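Local coordinates for protein P47 (Clostridium botulinum, PDB 6EKT) that may form part of a progenitor toxin complex that protects botulinum neurotoxin in the host gut, and resembles tubular lipid-binding (TULIP) proteins, at residues Ala178-Met189 against Asp405-Asn415; Leu416-Val424 against Val428-Ala436. All blocks are in the same frame, centred on the assembly; numbering follows the deposited sequence.

Contact 1. Residues Ala178-Met189 against Asp405-Asn415; sequences ASLNVTSDIEWM and DLINNTIKWNN
N409 pushes its carboxamide into the loop S184-I186 and is held there at both ends. Its ND2 donates a hydrogen bond to S184 OG at 2.7 Å, nearly in the amide plane, and another to its neighbour T410 OG1, somewhat tilted from that plane. OD1 accepts from I186 N at 3.2 Å, a bent bond (140° at the hydrogen) with the donor tilted from the carbonyl plane. With CG anti to the backbone N (chi1 -170°) the amide extends toward the loop, and these three bonds fix which way round it lies. The backbone O of N409 is used as well: N181 ND2 reaches it at 3.0 Å, from above the carbonyl plane and not on a lone pair. T410 sits beside it, its O taking the straighter bond from N181 N at 2.9 Å and its OG1 donating to a water that in turn donates to N181 O, so side chain and backbone both tie the end of strand 178-181. M189 packs on T410 and L406, its CB against T410 OG1. Its chain bends at the sulfur (chi3 75°), bringing CE to 3.4 Å from L406 O, while SD meets L406 CD2 at 3.8 Å; I186 CD1 and W188 CZ2 press on the same leucine methyl. Farther along, S179 and K412 exchange two backbone bonds, S179 N to K412 O being 2.9 Å, and A178 CB, beside I411 CG2, makes an off-centre CH-pi contact with the six-membered ring of W413. Strand 411-413, one of the two edge strands of a six-stranded antiparallel sheet, thus pairs with 178-181, and a type II beta turn, K412 to N415, follows, its N415 N also bonding K412 O.

Contact 2. Residues Leu416-Val424 against Val428-Ala436; sequences LKISQVTNV and VGFCIQGNA
V424 and F430 meet through a single methyl: CG1, anti to the backbone N (chi1 177°), comes to 3.3 Å from CZ of the phenyl ring, the two side chains crossing obliquely. On the same side of the hairpin V421 CG2 touches I432 CG2 at 4.0 Å, which continues the apolar row. N423 and Q433 share the opposite face. They cross with their amide planes 68° apart, and Q433 OE1 lies 3.4 Å from N423 CB; the NE2 of this glutamine is bonded to I231 O. T422 turns its CG2 methyl against the amide of N435, roughly at right angles, at 3.7 Å from ND2. A classic beta bulge shifts the register by one: T422 and N423 both face Q433. Q433 O accepts a firm bond from T422 N at 2.8 Å and a weak one from N423 N, whereas Q433 N donates a hydrogen bond to N423 O. G434 CA lies 3.2 Å from Q420 O, the oxygen that also accepts from N435 N. Helix 403-409 and strand 329-347 pack against V421 and V424, helix 244-252 meets F430, whose ring stacks on F247, and strand 238-242 pairs with 430-434 on the side away from 421-426.

Contact 1 closes before contact 2 opens along the chain, and their centres lie about 13 Å apart. They touch where I407, N408 and K412 meet K417 and I418: N408 OD1 probably accepts a hydrogen bond from I418 N at 2.9 Å, and I407 CG2 packs on I418 CG1 at 3.5 Å. K412 CD also rests 3.7 Å from K417 CG. Each contact supplies an outermost strand to a different six-stranded antiparallel sheet, 411-413 in one and 421-426 in the other, so the chain passes from one sheet edge to the next. Strand 29-34, which belongs to the sheet of contact 2, sends Y31 against M189, T410 and I411 of contact 1.

Contact 1. Residues Ala178-Met189 against Asp405-Asn415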
# COMPACT_ATOMS: atom_id res chain seq x y z
N ALA A 178 -13.73 -6.73 -1.99
CA ALA A 178 -13.19 -5.38 -2.08
C ALA A 178 -13.79 -4.71 -3.29
O ALA A 178 -14.07 -5.37 -4.31
CB ALA A 178 -11.66 -5.40 -2.19
N SER A 179 -14.05 -3.42 -3.17
CA SER A 179 -14.35 -2.61 -4.33
C SER A 179 -13.07 -1.86 -4.70
O SER A 179 -12.31 -1.45 -3.81
CB SER A 179 -15.50 -1.67 -4.02
OG SER A 179 -15.52 -0.60 -4.94
N LEU A 180 -12.84 -1.72 -6.00
CA LEU A 180 -11.66 -1.04 -6.52
C LEU A 180 -12.10 0.14 -7.36
O LEU A 180 -12.89 -0.02 -8.29
CB LEU A 180 -10.83 -2.04 -7.38
CG LEU A 180 -9.54 -1.58 -8.10
CD1 LEU A 180 -8.56 -2.73 -8.27
CD2 LEU A 180 -9.81 -0.88 -9.44
N ASN A 181 -11.57 1.33 -7.04
CA ASN A 181 -11.86 2.54 -7.81
C ASN A 181 -10.81 2.77 -8.90
O ASN A 181 -9.65 2.98 -8.59
CB ASN A 181 -11.92 3.78 -6.88
CG ASN A 181 -13.11 3.75 -5.94
OD1 ASN A 181 -14.24 3.54 -6.36
ND2 ASN A 181 -12.86 3.96 -4.66
N VAL A 182 -11.24 2.72 -10.16
CA VAL A 182 -10.38 3.01 -11.31
C VAL A 182 -10.02 4.51 -11.34
O VAL A 182 -8.90 4.87 -11.67
CB VAL A 182 -11.04 2.55 -12.64
CG1 VAL A 182 -10.18 2.87 -13.86
CG2 VAL A 182 -11.37 1.05 -12.62
N THR A 183 -10.99 5.38 -11.02
CA THR A 183 -10.78 6.83 -10.89
C THR A 183 -11.04 7.22 -9.43
O THR A 183 -11.78 6.53 -8.73
CB THR A 183 -11.79 7.60 -11.75
OG1 THR A 183 -13.10 7.11 -11.44
CG2 THR A 183 -11.52 7.39 -13.24
N SER A 184 -10.49 8.34 -8.99
CA SER A 184 -10.62 8.75 -7.60
C SER A 184 -10.21 10.19 -7.40
O SER A 184 -9.74 10.84 -8.33
CB SER A 184 -9.75 7.86 -6.70
OG SER A 184 -8.38 8.21 -6.84
N ASP A 185 -10.35 10.65 -6.15
CA ASP A 185 -9.95 11.98 -5.74
C ASP A 185 -8.43 12.12 -5.70
O ASP A 185 -7.89 13.20 -5.93
CB ASP A 185 -10.60 12.33 -4.39
CG ASP A 185 -12.10 12.65 -4.52
OD1 ASP A 185 -12.46 13.50 -5.35
OD2 ASP A 185 -12.94 12.04 -3.80
N ILE A 186 -7.74 11.01 -5.45
CA ILE A 186 -6.29 10.99 -5.36
C ILE A 186 -5.72 10.25 -6.57
O ILE A 186 -5.50 9.03 -6.55
CB ILE A 186 -5.83 10.46 -3.97
CG1 ILE A 186 -6.44 11.32 -2.85
CG2 ILE A 186 -4.32 10.50 -3.84
CD1 ILE A 186 -6.63 10.59 -1.54
N GLU A 187 -5.53 11.01 -7.64
CA GLU A 187 -5.22 10.51 -8.98
C GLU A 187 -3.96 9.63 -9.06
O GLU A 187 -3.93 8.64 -9.81
CB GLU A 187 -5.09 11.69 -9.95
CG GLU A 187 -5.02 11.33 -11.42
CD GLU A 187 -5.24 12.54 -12.31
OE1 GLU A 187 -4.25 13.06 -12.86
OE2 GLU A 187 -6.40 13.00 -12.43
N TRP A 188 -2.93 9.98 -8.29
CA TRP A 188 -1.66 9.24 -8.34
C TRP A 188 -1.75 7.78 -7.88
O TRP A 188 -0.88 6.98 -8.21
CB TRP A 188 -0.53 9.99 -7.60
CG TRP A 188 -0.68 10.10 -6.12
CD1 TRP A 188 -1.19 11.16 -5.43
CD2 TRP A 188 -0.31 9.12 -5.13
NE1 TRP A 188 -1.17 10.90 -4.08
CE2 TRP A 188 -0.62 9.66 -3.86
CE3 TRP A 188 0.26 7.83 -5.19
CZ2 TRP A 188 -0.41 8.96 -2.66
CZ3 TRP A 188 0.49 7.13 -4.00
CH2 TRP A 188 0.16 7.70 -2.75
N MET A 189 -2.81 7.47 -7.13
CA MET A 189 -3.12 6.10 -6.70
C MET A 189 -3.82 5.22 -7.75
O MET A 189 -3.83 3.97 -7.59
CB MET A 189 -3.96 6.13 -5.42
CG MET A 189 -3.21 6.61 -4.19
SD MET A 189 -4.16 6.47 -2.66
CE MET A 189 -4.08 4.70 -2.34
N ASP A 405 -7.88 9.21 4.15
CA ASP A 405 -8.28 9.33 2.74
C ASP A 405 -7.51 8.39 1.81
O ASP A 405 -8.11 7.75 0.94
CB ASP A 405 -8.18 10.77 2.22
CG ASP A 405 -9.15 11.72 2.90
OD1 ASP A 405 -10.13 11.29 3.53
OD2 ASP A 405 -8.91 12.94 2.82
N LEU A 406 -6.19 8.29 2.01
CA LEU A 406 -5.39 7.36 1.22
C LEU A 406 -5.89 5.93 1.36
O LEU A 406 -6.11 5.22 0.36
CB LEU A 406 -3.88 7.43 1.55
CG LEU A 406 -3.13 8.73 1.24
CD1 LEU A 406 -1.63 8.52 1.41
CD2 LEU A 406 -3.41 9.28 -0.16
N ILE A 407 -6.13 5.51 2.60
CA ILE A 407 -6.50 4.12 2.84
C ILE A 407 -7.95 3.84 2.36
O ILE A 407 -8.29 2.70 2.09
CB ILE A 407 -6.12 3.68 4.28
CG1 ILE A 407 -5.84 2.16 4.35
CG2 ILE A 407 -7.12 4.21 5.30
CD1 ILE A 407 -5.18 1.68 5.63
N ASN A 408 -8.74 4.91 2.18
CA ASN A 408 -10.11 4.83 1.65
C ASN A 408 -10.27 5.14 0.16
O ASN A 408 -11.35 4.94 -0.38
CB ASN A 408 -11.06 5.74 2.44
CG ASN A 408 -11.34 5.22 3.82
OD1 ASN A 408 -11.40 4.01 4.05
ND2 ASN A 408 -11.50 6.12 4.76
N ASN A 409 -9.20 5.59 -0.49
CA ASN A 409 -9.28 6.10 -1.87
C ASN A 409 -9.55 5.06 -2.98
O ASN A 409 -10.34 5.30 -3.89
CB ASN A 409 -7.99 6.85 -2.21
CG ASN A 409 -8.10 7.60 -3.51
OD1 ASN A 409 -8.80 8.62 -3.60
ND2 ASN A 409 -7.46 7.07 -4.54
N THR A 410 -8.84 3.93 -2.91
CA THR A 410 -8.73 3.01 -4.03
C THR A 410 -9.38 1.66 -3.71
O THR A 410 -10.24 1.21 -4.46
CB THR A 410 -7.26 2.86 -4.49
OG1 THR A 410 -6.78 4.15 -4.91
CG2 THR A 410 -7.12 1.87 -5.67
N ILE A 411 -8.98 1.04 -2.61
CA ILE A 411 -9.52 -0.25 -2.21
C ILE A 411 -10.33 -0.06 -0.95
O ILE A 411 -9.81 0.40 0.06
CB ILE A 411 -8.41 -1.32 -1.98
CG1 ILE A 411 -7.60 -1.55 -3.27
CG2 ILE A 411 -8.95 -2.63 -1.38
CD1 ILE A 411 -8.39 -1.99 -4.49
N LYS A 412 -11.61 -0.40 -1.05
CA LYS A 412 -12.45 -0.49 0.13
C LYS A 412 -12.81 -1.95 0.35
O LYS A 412 -13.55 -2.55 -0.43
CB LYS A 412 -13.71 0.37 -0.04
CG LYS A 412 -13.40 1.86 -0.12
CD LYS A 412 -14.64 2.73 0.10
CE LYS A 412 -15.63 2.71 -1.06
NZ LYS A 412 -14.97 3.16 -2.32
N TRP A 413 -12.25 -2.52 1.41
CA TRP A 413 -12.49 -3.92 1.77
C TRP A 413 -13.93 -4.08 2.25
O TRP A 413 -14.36 -3.37 3.16
CB TRP A 413 -11.49 -4.36 2.81
CG TRP A 413 -10.07 -4.41 2.26
CD1 TRP A 413 -9.09 -3.47 2.42
CD2 TRP A 413 -9.51 -5.45 1.46
NE1 TRP A 413 -7.94 -3.87 1.77
CE2 TRP A 413 -8.16 -5.09 1.19
CE3 TRP A 413 -10.00 -6.67 0.97
CZ2 TRP A 413 -7.30 -5.89 0.43
CZ3 TRP A 413 -9.14 -7.48 0.21
CH2 TRP A 413 -7.81 -7.09 -0.06
N ASN A 414 -14.65 -5.00 1.61
CA ASN A 414 -16.13 -5.16 1.71
C ASN A 414 -16.90 -3.87 1.40
O ASN A 414 -17.99 -3.64 1.92
CB ASN A 414 -16.57 -5.81 3.05
CG ASN A 414 -18.07 -6.19 3.08
OD1 ASN A 414 -18.61 -6.78 2.14
ND2 ASN A 414 -18.74 -5.84 4.17
N ASN A 415 -16.33 -3.04 0.52
CA ASN A 415 -16.88 -1.72 0.16
C ASN A 415 -17.11 -0.77 1.36
O ASN A 415 -17.89 0.19 1.28
CB ASN A 415 -18.14 -1.86 -0.73
CG ASN A 415 -18.44 -0.60 -1.53
OD1 ASN A 415 -17.56 -0.04 -2.20
ND2 ASN A 415 -19.67 -0.13 -1.43
O HOH W 1 -8.10 4.79 -7.18

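Contact 2. Residues Leu416-Val424 against Val428-Ala436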
# COMPACT_ATOMS: atom_id res chain seq x y z
N LEU A 416 -16.40 -1.03 2.47
CA LEU A 416 -16.52 -0.23 3.69
C LEU A 416 -15.31 0.67 3.90
O LEU A 416 -14.17 0.23 3.71
CB LEU A 416 -16.71 -1.14 4.91
CG LEU A 416 -17.97 -2.02 4.97
CD1 LEU A 416 -17.78 -3.13 6.00
CD2 LEU A 416 -19.23 -1.22 5.28
N LYS A 417 -15.57 1.92 4.26
CA LYS A 417 -14.51 2.86 4.63
C LYS A 417 -14.03 2.58 6.05
O LYS A 417 -14.79 2.04 6.85
CB LYS A 417 -15.00 4.31 4.51
CG LYS A 417 -14.92 4.86 3.10
CD LYS A 417 -15.67 6.17 2.95
CE LYS A 417 -15.40 6.83 1.61
NZ LYS A 417 -16.17 8.10 1.50
N ILE A 418 -12.77 2.91 6.34
CA ILE A 418 -12.26 2.89 7.71
C ILE A 418 -12.26 4.31 8.30
O ILE A 418 -12.37 5.30 7.56
CB ILE A 418 -10.87 2.20 7.82
CG1 ILE A 418 -9.74 3.10 7.32
CG2 ILE A 418 -10.85 0.84 7.12
CD1 ILE A 418 -8.84 3.63 8.42
N SER A 419 -12.14 4.43 9.62
CA SER A 419 -12.09 5.75 10.25
C SER A 419 -10.82 6.01 11.06
O SER A 419 -10.45 7.17 11.28
CB SER A 419 -13.34 5.98 11.11
OG SER A 419 -13.33 5.11 12.21
N GLN A 420 -10.17 4.94 11.50
CA GLN A 420 -9.02 5.06 12.39
C GLN A 420 -7.72 4.46 11.82
O GLN A 420 -7.60 3.25 11.63
CB GLN A 420 -9.35 4.47 13.78
CG GLN A 420 -8.32 4.81 14.85
CD GLN A 420 -8.85 4.73 16.26
OE1 GLN A 420 -10.02 4.40 16.50
NE2 GLN A 420 -8.00 5.06 17.22
N VAL A 421 -6.77 5.35 11.56
CA VAL A 421 -5.39 4.97 11.26
C VAL A 421 -4.73 4.68 12.60
O VAL A 421 -4.86 5.47 13.54
CB VAL A 421 -4.65 6.10 10.50
CG1 VAL A 421 -3.14 5.90 10.53
CG2 VAL A 421 -5.14 6.19 9.07
N THR A 422 -4.01 3.57 12.68
CA THR A 422 -3.35 3.15 13.92
C THR A 422 -1.84 3.36 13.92
O THR A 422 -1.26 3.65 14.96
CB THR A 422 -3.65 1.66 14.22
OG1 THR A 422 -3.36 0.88 13.06
CG2 THR A 422 -5.11 1.46 14.61
N ASN A 423 -1.20 3.17 12.76
CA ASN A 423 0.25 3.31 12.65
C ASN A 423 0.65 3.80 11.26
O ASN A 423 0.01 3.49 10.27
CB ASN A 423 0.98 1.99 12.97
CG ASN A 423 0.89 1.58 14.44
OD1 ASN A 423 0.46 0.47 14.75
ND2 ASN A 423 1.29 2.47 15.34
N VAL A 424 1.73 4.58 11.22
CA VAL A 424 2.27 5.13 9.98
C VAL A 424 3.77 4.93 10.09
O VAL A 424 4.41 5.45 11.03
CB VAL A 424 1.93 6.63 9.80
CG1 VAL A 424 2.57 7.19 8.55
CG2 VAL A 424 0.42 6.85 9.75
N VAL A 428 11.69 2.33 3.75
CA VAL A 428 11.86 2.22 2.29
C VAL A 428 10.53 2.52 1.59
O VAL A 428 10.38 3.59 0.97
CB VAL A 428 12.52 0.89 1.79
CG1 VAL A 428 12.85 1.01 0.31
CG2 VAL A 428 13.78 0.58 2.58
N GLY A 429 9.56 1.61 1.73
CA GLY A 429 8.17 1.93 1.41
C GLY A 429 7.49 2.66 2.56
O GLY A 429 7.99 2.71 3.68
N PHE A 430 6.33 3.22 2.27
CA PHE A 430 5.55 3.96 3.26
C PHE A 430 4.28 3.18 3.60
O PHE A 430 3.47 2.89 2.71
CB PHE A 430 5.25 5.36 2.71
CG PHE A 430 4.68 6.32 3.72
CD1 PHE A 430 5.49 6.85 4.74
CD2 PHE A 430 3.35 6.73 3.63
CE1 PHE A 430 4.96 7.75 5.66
CE2 PHE A 430 2.82 7.64 4.55
CZ PHE A 430 3.62 8.16 5.56
N CYS A 431 4.10 2.86 4.88
CA CYS A 431 3.03 1.93 5.29
C CYS A 431 2.05 2.60 6.23
O CYS A 431 2.45 3.12 7.28
CB CYS A 431 3.61 0.67 5.90
SG CYS A 431 2.37 -0.55 6.39
N ILE A 432 0.79 2.60 5.83
CA ILE A 432 -0.31 3.15 6.63
C ILE A 432 -1.15 1.94 7.07
O ILE A 432 -1.54 1.14 6.24
CB ILE A 432 -1.17 4.14 5.80
CG1 ILE A 432 -0.32 5.37 5.39
CG2 ILE A 432 -2.42 4.56 6.57
CD1 ILE A 432 -0.93 6.21 4.27
N GLN A 433 -1.42 1.82 8.37
CA GLN A 433 -2.23 0.71 8.89
C GLN A 433 -3.38 1.29 9.70
O GLN A 433 -3.25 2.38 10.30
CB GLN A 433 -1.39 -0.23 9.77
CG GLN A 433 -0.27 -0.97 9.05
CD GLN A 433 0.86 -1.38 9.98
OE1 GLN A 433 1.08 -0.75 11.02
NE2 GLN A 433 1.59 -2.43 9.63
N GLY A 434 -4.51 0.57 9.69
CA GLY A 434 -5.71 1.01 10.40
C GLY A 434 -6.62 -0.10 10.92
O GLY A 434 -6.39 -1.30 10.69
N ASN A 435 -7.65 0.32 11.65
CA ASN A 435 -8.72 -0.58 12.08
C ASN A 435 -9.80 -0.64 11.03
O ASN A 435 -10.10 0.36 10.37
CB ASN A 435 -9.31 -0.12 13.42
CG ASN A 435 -8.39 -0.40 14.59
OD1 ASN A 435 -7.59 -1.35 14.56
ND2 ASN A 435 -8.49 0.41 15.64
N ALA A 436 -10.35 -1.83 10.87
CA ALA A 436 -11.52 -2.07 10.04
C ALA A 436 -12.79 -1.81 10.86
O ALA A 436 -13.82 -1.49 10.30
CB ALA A 436 -11.51 -3.49 9.54